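Side-chain contacts in putative polyketide synthase (Brevibacillus brevis, PDB 6HP2), which probably transfers a methyl group from S-adenosylmethionine to an oxygen of a polyketide intermediate, as the O-methyltransferase domain of a larger synthase: residues Val254-Tyr257 and Ile258-Leu261; His296-Tyr299 and Thr300-Cys303. All blocks are in the same frame, centred on the assembly; numbering follows the deposited sequence.

Interaction 1. Residues Val254-Tyr257 and Ile258-Leu261; sequences VEQY and IKHL
Over one face of the Y257 phenol lies the isobutyl group of L261, with Y257 CE2 and L261 CD1 3.7 Å apart; the other methyl, CD2, reaches the hydroxyl end of the ring. CG of Y257 stands anti to its backbone nitrogen and beside its carbonyl carbon (chi1 173°), which places the ring within contact of L261, four residues later. Q256 O meets the imidazole of H260 at its edge. The ring's ND1 donates to this oxygen at 3.0 Å, and the oxygen lies 6° out of the ring plane, which would help set the turn of the ring. At the carbonyl the donor sits above the plane, 38° out of it. Q256 O also takes a weak bond from K259 N at 3.2 Å.

V254 and I258 run side by side, CG2 to CG2 at 4.0 Å, and a helical bond joins I258 N to V254 O (2.9 Å). Beyond the segments, Y257 forms a cation-pi contact with R61, and V254 packs on Y269 and V273 of helix 263-281.

With H260 N bonded to Y257 O at 3.0 Å and L261 N to I258 O at 3.1 Å, the spacing tightens from i+4 to i+3, and a type I turn over I258-L261 follows the short helix 254-258, with an H260 side-chain-to-carbonyl bond across the junction, ahead of helix 263-281.

Interaction 2. Residues His296-Tyr299 and Thr300-Cys303; sequences HLTY and TKRC
C303 SG rests over one face of the Y299 ring, 3.7 Å from its centroid and 28° off the ring normal, a Cys sulfur-aromatic contact. The sulfur is displaced toward the hydroxyl side, and its closest ring atoms are CE2 and CZ. Two torsions bring the groups together: Y299 turns CG anti to its own nitrogen (chi1 169°), placing the ring beside its carbonyl carbon, on the side where C303 lies, while C303 holds SG anti to its carbonyl carbon. Their backbones are tied by C303 N to Y299 O at 2.9 Å, an i+4 backbone bond of the first turns.

One step earlier, T298 caps the helix. Its OG1 accepts from K301 N at 3.1 Å with an N-H...O angle of 155°, and its carbonyl oxygen takes R302 N at 2.9 Å. The same hydroxyl lies 3.3 Å from K301 CG, so the first part of the lysine chain runs beside the threonine. L297 flanks the cap: its CG meets K301 CB at 3.7 Å, the two side chains crossing at about a right angle, and its CB packs against R302 CG.

R302, bent at chi3, turns its guanidinium back alongside the start of the helix. One face of its guanidinium carries Y299 CA and T298 O, each near the rim of the group, and NH2 lies close to the plane of the Y299 ring, at its edge. What holds this planar group lies outside the segments: NE donates to A229 O and NH1 to A294 O.

Those bonds join the N-terminus of helix 299-310 to the end of helix 221-230 and to the link from strand 284-293. Y299 adds packing on E226, A229 and E230 of helix 221-230, and C303 also touches A229.

Overall arrangement
Interactions 1 and 2 come in that order along the chain and lie on opposite sides of its centre, with their own centres 49 Å apart and nearest atoms about 36 Å apart. Between them run helix 263-281 and strand 284-293, the latter set between strands 194-203 and 233-240 in the eight-stranded mixed sheet. Thus 254-261 ends a short helix ahead of this helix and strand, whereas 296-303 starts the helix that follows them. Both are surface contacts away from the S-adenosyl-L-homocysteine site. They flank, at its two ends, the segment that supplies an antiparallel strand to the Rossmann-like methyltransferase sheet.

Interaction 1. Residues Val254-Tyr257 and Ile258-Leu261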
ATOM      1  N   VAL A 254     -20.647  -9.860   9.221  1.00 44.43           N
ATOM      2  CA  VAL A 254     -19.894 -10.319   8.068  1.00 50.99           C
ATOM      3  C   VAL A 254     -19.735 -11.834   8.098  1.00 53.51           C
ATOM      4  O   VAL A 254     -19.909 -12.503   7.077  1.00 41.80           O
ATOM      5  CB  VAL A 254     -18.539  -9.572   7.982  1.00 39.42           C
ATOM      6  CG1 VAL A 254     -17.653  -9.920   9.161  1.00 42.73           C
ATOM      7  CG2 VAL A 254     -17.857  -9.912   6.685  1.00 34.42           C
ATOM      8  N   GLU A 255     -19.469 -12.409   9.267  1.00 51.26           N
ATOM      9  CA  GLU A 255     -19.188 -13.835   9.324  1.00 62.67           C
ATOM     10  C   GLU A 255     -20.407 -14.640   8.892  1.00 62.66           C
ATOM     11  O   GLU A 255     -20.280 -15.607   8.133  1.00 59.95           O
ATOM     12  CB  GLU A 255     -18.751 -14.229  10.731  1.00 88.55           C
ATOM     13  CG  GLU A 255     -17.509 -13.492  11.204  1.00111.60           C
ATOM     14  CD  GLU A 255     -16.758 -14.238  12.287  1.00127.87           C
ATOM     15  OE1 GLU A 255     -17.347 -14.492  13.359  1.00142.32           O
ATOM     16  OE2 GLU A 255     -15.579 -14.584  12.056  1.00129.28           O
ATOM     17  N   GLN A 256     -21.600 -14.235   9.343  1.00 62.77           N
ATOM     18  CA  GLN A 256     -22.837 -14.822   8.844  1.00 64.44           C
ATOM     19  C   GLN A 256     -23.014 -14.549   7.358  1.00 57.49           C
ATOM     20  O   GLN A 256     -23.359 -15.453   6.577  1.00 50.19           O
ATOM     21  CB  GLN A 256     -24.031 -14.267   9.625  1.00 96.54           C
ATOM     22  CG  GLN A 256     -24.250 -14.908  10.981  1.00122.73           C
ATOM     23  CD  GLN A 256     -24.836 -16.305  10.866  1.00120.26           C
ATOM     24  OE1 GLN A 256     -25.921 -16.494  10.313  1.00 89.16           O
ATOM     25  NE2 GLN A 256     -24.115 -17.292  11.384  1.00142.87           N
ATOM     26  N   TYR A 257     -22.790 -13.300   6.947  1.00 56.58           N
ATOM     27  CA  TYR A 257     -23.055 -12.908   5.571  1.00 54.60           C
ATOM     28  C   TYR A 257     -22.274 -13.774   4.595  1.00 52.89           C
ATOM     29  O   TYR A 257     -22.847 -14.336   3.660  1.00 44.41           O
ATOM     30  CB  TYR A 257     -22.716 -11.424   5.362  1.00 51.71           C
ATOM     31  CG  TYR A 257     -22.814 -10.985   3.905  1.00 47.79           C
ATOM     32  CD1 TYR A 257     -24.023 -10.943   3.266  1.00 52.60           C
ATOM     33  CD2 TYR A 257     -21.677 -10.582   3.193  1.00 46.91           C
ATOM     34  CE1 TYR A 257     -24.129 -10.558   1.936  1.00 58.98           C
ATOM     35  CE2 TYR A 257     -21.761 -10.175   1.884  1.00 53.14           C
ATOM     36  CZ  TYR A 257     -23.009 -10.185   1.245  1.00 60.37           C
ATOM     37  OH  TYR A 257     -23.137  -9.797  -0.076  1.00 54.40           O
ATOM     38  N   ILE A 258     -20.963 -13.918   4.806  1.00 40.59           N
ATOM     39  CA  ILE A 258     -20.150 -14.596   3.812  1.00 50.35           C
ATOM     40  C   ILE A 258     -20.420 -16.096   3.785  1.00 43.58           C
ATOM     41  O   ILE A 258     -20.103 -16.750   2.788  1.00 58.35           O
ATOM     42  CB  ILE A 258     -18.648 -14.316   4.021  1.00 50.49           C
ATOM     43  CG1 ILE A 258     -18.175 -14.872   5.344  1.00 68.98           C
ATOM     44  CG2 ILE A 258     -18.354 -12.780   3.927  1.00 49.66           C
ATOM     45  CD1 ILE A 258     -16.662 -14.897   5.459  1.00 92.92           C
ATOM     46  N   LYS A 259     -21.016 -16.661   4.838  1.00 56.03           N
ATOM     47  CA  LYS A 259     -21.409 -18.072   4.794  1.00 63.13           C
ATOM     48  C   LYS A 259     -22.592 -18.329   3.868  1.00 58.06           C
ATOM     49  O   LYS A 259     -22.949 -19.505   3.627  1.00 59.58           O
ATOM     50  CB  LYS A 259     -21.768 -18.575   6.193  1.00 57.22           C
ATOM     51  CG  LYS A 259     -20.594 -18.690   7.139  1.00 58.12           C
ATOM     52  CD  LYS A 259     -20.823 -19.882   8.083  1.00 90.90           C
ATOM     53  CE  LYS A 259     -20.373 -19.568   9.498  1.00109.98           C
ATOM     54  NZ  LYS A 259     -21.274 -18.571  10.137  1.00112.95           N
ATOM     55  N   HIS A 260     -23.265 -17.268   3.419  1.00 46.30           N
ATOM     56  CA  HIS A 260     -24.324 -17.372   2.423  1.00 51.65           C
ATOM     57  C   HIS A 260     -23.851 -16.980   1.030  1.00 49.86           C
ATOM     58  O   HIS A 260     -24.675 -16.671   0.168  1.00 54.98           O
ATOM     59  CB  HIS A 260     -25.505 -16.505   2.835  1.00 52.35           C
ATOM     60  CG  HIS A 260     -26.214 -17.000   4.052  1.00 62.96           C
ATOM     61  ND1 HIS A 260     -25.777 -16.725   5.332  1.00 58.53           N
ATOM     62  CD2 HIS A 260     -27.326 -17.766   4.186  1.00 67.03           C
ATOM     63  CE1 HIS A 260     -26.601 -17.291   6.201  1.00 66.76           C
ATOM     64  NE2 HIS A 260     -27.548 -17.925   5.532  1.00 68.60           N
ATOM     65  N   LEU A 261     -22.539 -16.972   0.807  1.00 49.47           N
ATOM     66  CA  LEU A 261     -21.914 -16.686  -0.475  1.00 47.95           C
ATOM     67  C   LEU A 261     -21.187 -17.932  -0.962  1.00 50.31           C
ATOM     68  O   LEU A 261     -20.790 -18.785  -0.150  1.00 48.59           O
ATOM     69  CB  LEU A 261     -20.901 -15.531  -0.379  1.00 47.14           C
ATOM     70  CG  LEU A 261     -21.452 -14.230   0.164  1.00 50.48           C
ATOM     71  CD1 LEU A 261     -20.345 -13.173   0.217  1.00 49.64           C
ATOM     72  CD2 LEU A 261     -22.630 -13.773  -0.684  1.00 60.43           C
TER

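Interaction 2. Residues His296-Tyr299 and Thr300-Cys303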
ATOM      1  N   HIS A 296      25.096   6.657   4.529  1.00 38.46           N
ATOM      2  CA  HIS A 296      26.270   7.165   5.230  1.00 41.53           C
ATOM      3  C   HIS A 296      26.089   7.129   6.736  1.00 53.87           C
ATOM      4  O   HIS A 296      27.009   7.480   7.476  1.00 56.42           O
ATOM      5  CB  HIS A 296      26.611   8.583   4.773  1.00 59.12           C
ATOM      6  CG  HIS A 296      26.975   8.671   3.324  1.00 73.96           C
ATOM      7  ND1 HIS A 296      27.776   7.739   2.697  1.00 71.64           N
ATOM      8  CD2 HIS A 296      26.614   9.563   2.371  1.00 80.20           C
ATOM      9  CE1 HIS A 296      27.901   8.061   1.421  1.00 76.82           C
ATOM     10  NE2 HIS A 296      27.205   9.162   1.197  1.00 79.31           N
ATOM     11  N   LEU A 297      24.944   6.670   7.202  1.00 55.39           N
ATOM     12  CA  LEU A 297      24.672   6.483   8.615  1.00 51.90           C
ATOM     13  C   LEU A 297      25.070   5.059   8.997  1.00 44.61           C
ATOM     14  O   LEU A 297      24.937   4.128   8.194  1.00 48.43           O
ATOM     15  CB  LEU A 297      23.190   6.730   8.877  1.00 58.21           C
ATOM     16  CG  LEU A 297      22.694   7.419  10.125  1.00 57.87           C
ATOM     17  CD1 LEU A 297      23.466   8.717  10.373  1.00 60.70           C
ATOM     18  CD2 LEU A 297      21.196   7.704  10.039  1.00 52.82           C
ATOM     19  N   THR A 298      25.592   4.891  10.215  1.00 41.68           N
ATOM     20  CA  THR A 298      25.878   3.532  10.660  1.00 45.29           C
ATOM     21  C   THR A 298      24.570   2.723  10.821  1.00 39.66           C
ATOM     22  O   THR A 298      23.454   3.267  10.917  1.00 41.58           O
ATOM     23  CB  THR A 298      26.659   3.522  11.972  1.00 51.15           C
ATOM     24  OG1 THR A 298      25.823   3.941  13.054  1.00 42.95           O
ATOM     25  CG2 THR A 298      27.907   4.464  11.902  1.00 58.84           C
ATOM     26  N   TYR A 299      24.703   1.393  10.783  1.00 41.78           N
ATOM     27  CA  TYR A 299      23.534   0.543  10.993  1.00 46.73           C
ATOM     28  C   TYR A 299      22.890   0.870  12.325  1.00 45.92           C
ATOM     29  O   TYR A 299      21.674   1.023  12.417  1.00 46.99           O
ATOM     30  CB  TYR A 299      23.934  -0.935  10.942  1.00 41.56           C
ATOM     31  CG  TYR A 299      22.860  -1.873  11.397  1.00 37.03           C
ATOM     32  CD1 TYR A 299      21.902  -2.368  10.506  1.00 32.98           C
ATOM     33  CD2 TYR A 299      22.797  -2.290  12.713  1.00 36.54           C
ATOM     34  CE1 TYR A 299      20.887  -3.206  10.946  1.00 38.53           C
ATOM     35  CE2 TYR A 299      21.795  -3.136  13.150  1.00 39.78           C
ATOM     36  CZ  TYR A 299      20.866  -3.609  12.265  1.00 40.92           C
ATOM     37  OH  TYR A 299      19.891  -4.516  12.704  1.00 36.47           O
ATOM     38  N   THR A 300      23.713   0.998  13.380  1.00 51.39           N
ATOM     39  CA  THR A 300      23.170   1.255  14.710  1.00 41.47           C
ATOM     40  C   THR A 300      22.382   2.559  14.738  1.00 35.62           C
ATOM     41  O   THR A 300      21.326   2.636  15.364  1.00 42.53           O
ATOM     42  CB  THR A 300      24.291   1.254  15.739  1.00 48.43           C
ATOM     43  OG1 THR A 300      24.981  -0.000  15.637  1.00 53.69           O
ATOM     44  CG2 THR A 300      23.738   1.420  17.140  1.00 52.62           C
ATOM     45  N   LYS A 301      22.873   3.587  14.052  1.00 37.93           N
ATOM     46  CA  LYS A 301      22.180   4.868  14.031  1.00 40.32           C
ATOM     47  C   LYS A 301      20.918   4.799  13.190  1.00 33.77           C
ATOM     48  O   LYS A 301      19.905   5.456  13.497  1.00 36.76           O
ATOM     49  CB  LYS A 301      23.113   5.955  13.492  1.00 46.80           C
ATOM     50  CG  LYS A 301      24.166   6.448  14.520  1.00 72.59           C
ATOM     51  CD  LYS A 301      23.498   7.171  15.685  1.00 83.07           C
ATOM     52  CE  LYS A 301      24.489   7.971  16.500  1.00 87.88           C
ATOM     53  NZ  LYS A 301      25.533   7.107  17.108  1.00 98.76           N
ATOM     54  N   ARG A 302      20.942   4.004  12.129  1.00 32.66           N
ATOM     55  CA  ARG A 302      19.703   3.770  11.398  1.00 30.23           C
ATOM     56  C   ARG A 302      18.668   3.091  12.282  1.00 37.19           C
ATOM     57  O   ARG A 302      17.468   3.436  12.228  1.00 34.86           O
ATOM     58  CB  ARG A 302      19.975   2.953  10.145  1.00 38.57           C
ATOM     59  CG  ARG A 302      20.848   3.704   9.113  1.00 42.43           C
ATOM     60  CD  ARG A 302      20.808   3.087   7.720  1.00 46.94           C
ATOM     61  NE  ARG A 302      21.420   1.782   7.627  1.00 48.53           N
ATOM     62  CZ  ARG A 302      22.658   1.560   7.200  1.00 45.25           C
ATOM     63  NH1 ARG A 302      23.433   2.566   6.807  1.00 41.75           N
ATOM     64  NH2 ARG A 302      23.125   0.328   7.151  1.00 44.96           N
ATOM     65  N   CYS A 303      19.103   2.125  13.098  1.00 36.22           N
ATOM     66  CA  CYS A 303      18.175   1.448  14.017  1.00 36.39           C
ATOM     67  C   CYS A 303      17.597   2.416  15.029  1.00 35.11           C
ATOM     68  O   CYS A 303      16.394   2.415  15.287  1.00 34.97           O
ATOM     69  CB  CYS A 303      18.884   0.307  14.758  1.00 34.32           C
ATOM     70  SG  CYS A 303      19.121  -1.107  13.684  1.00 36.69           S
TER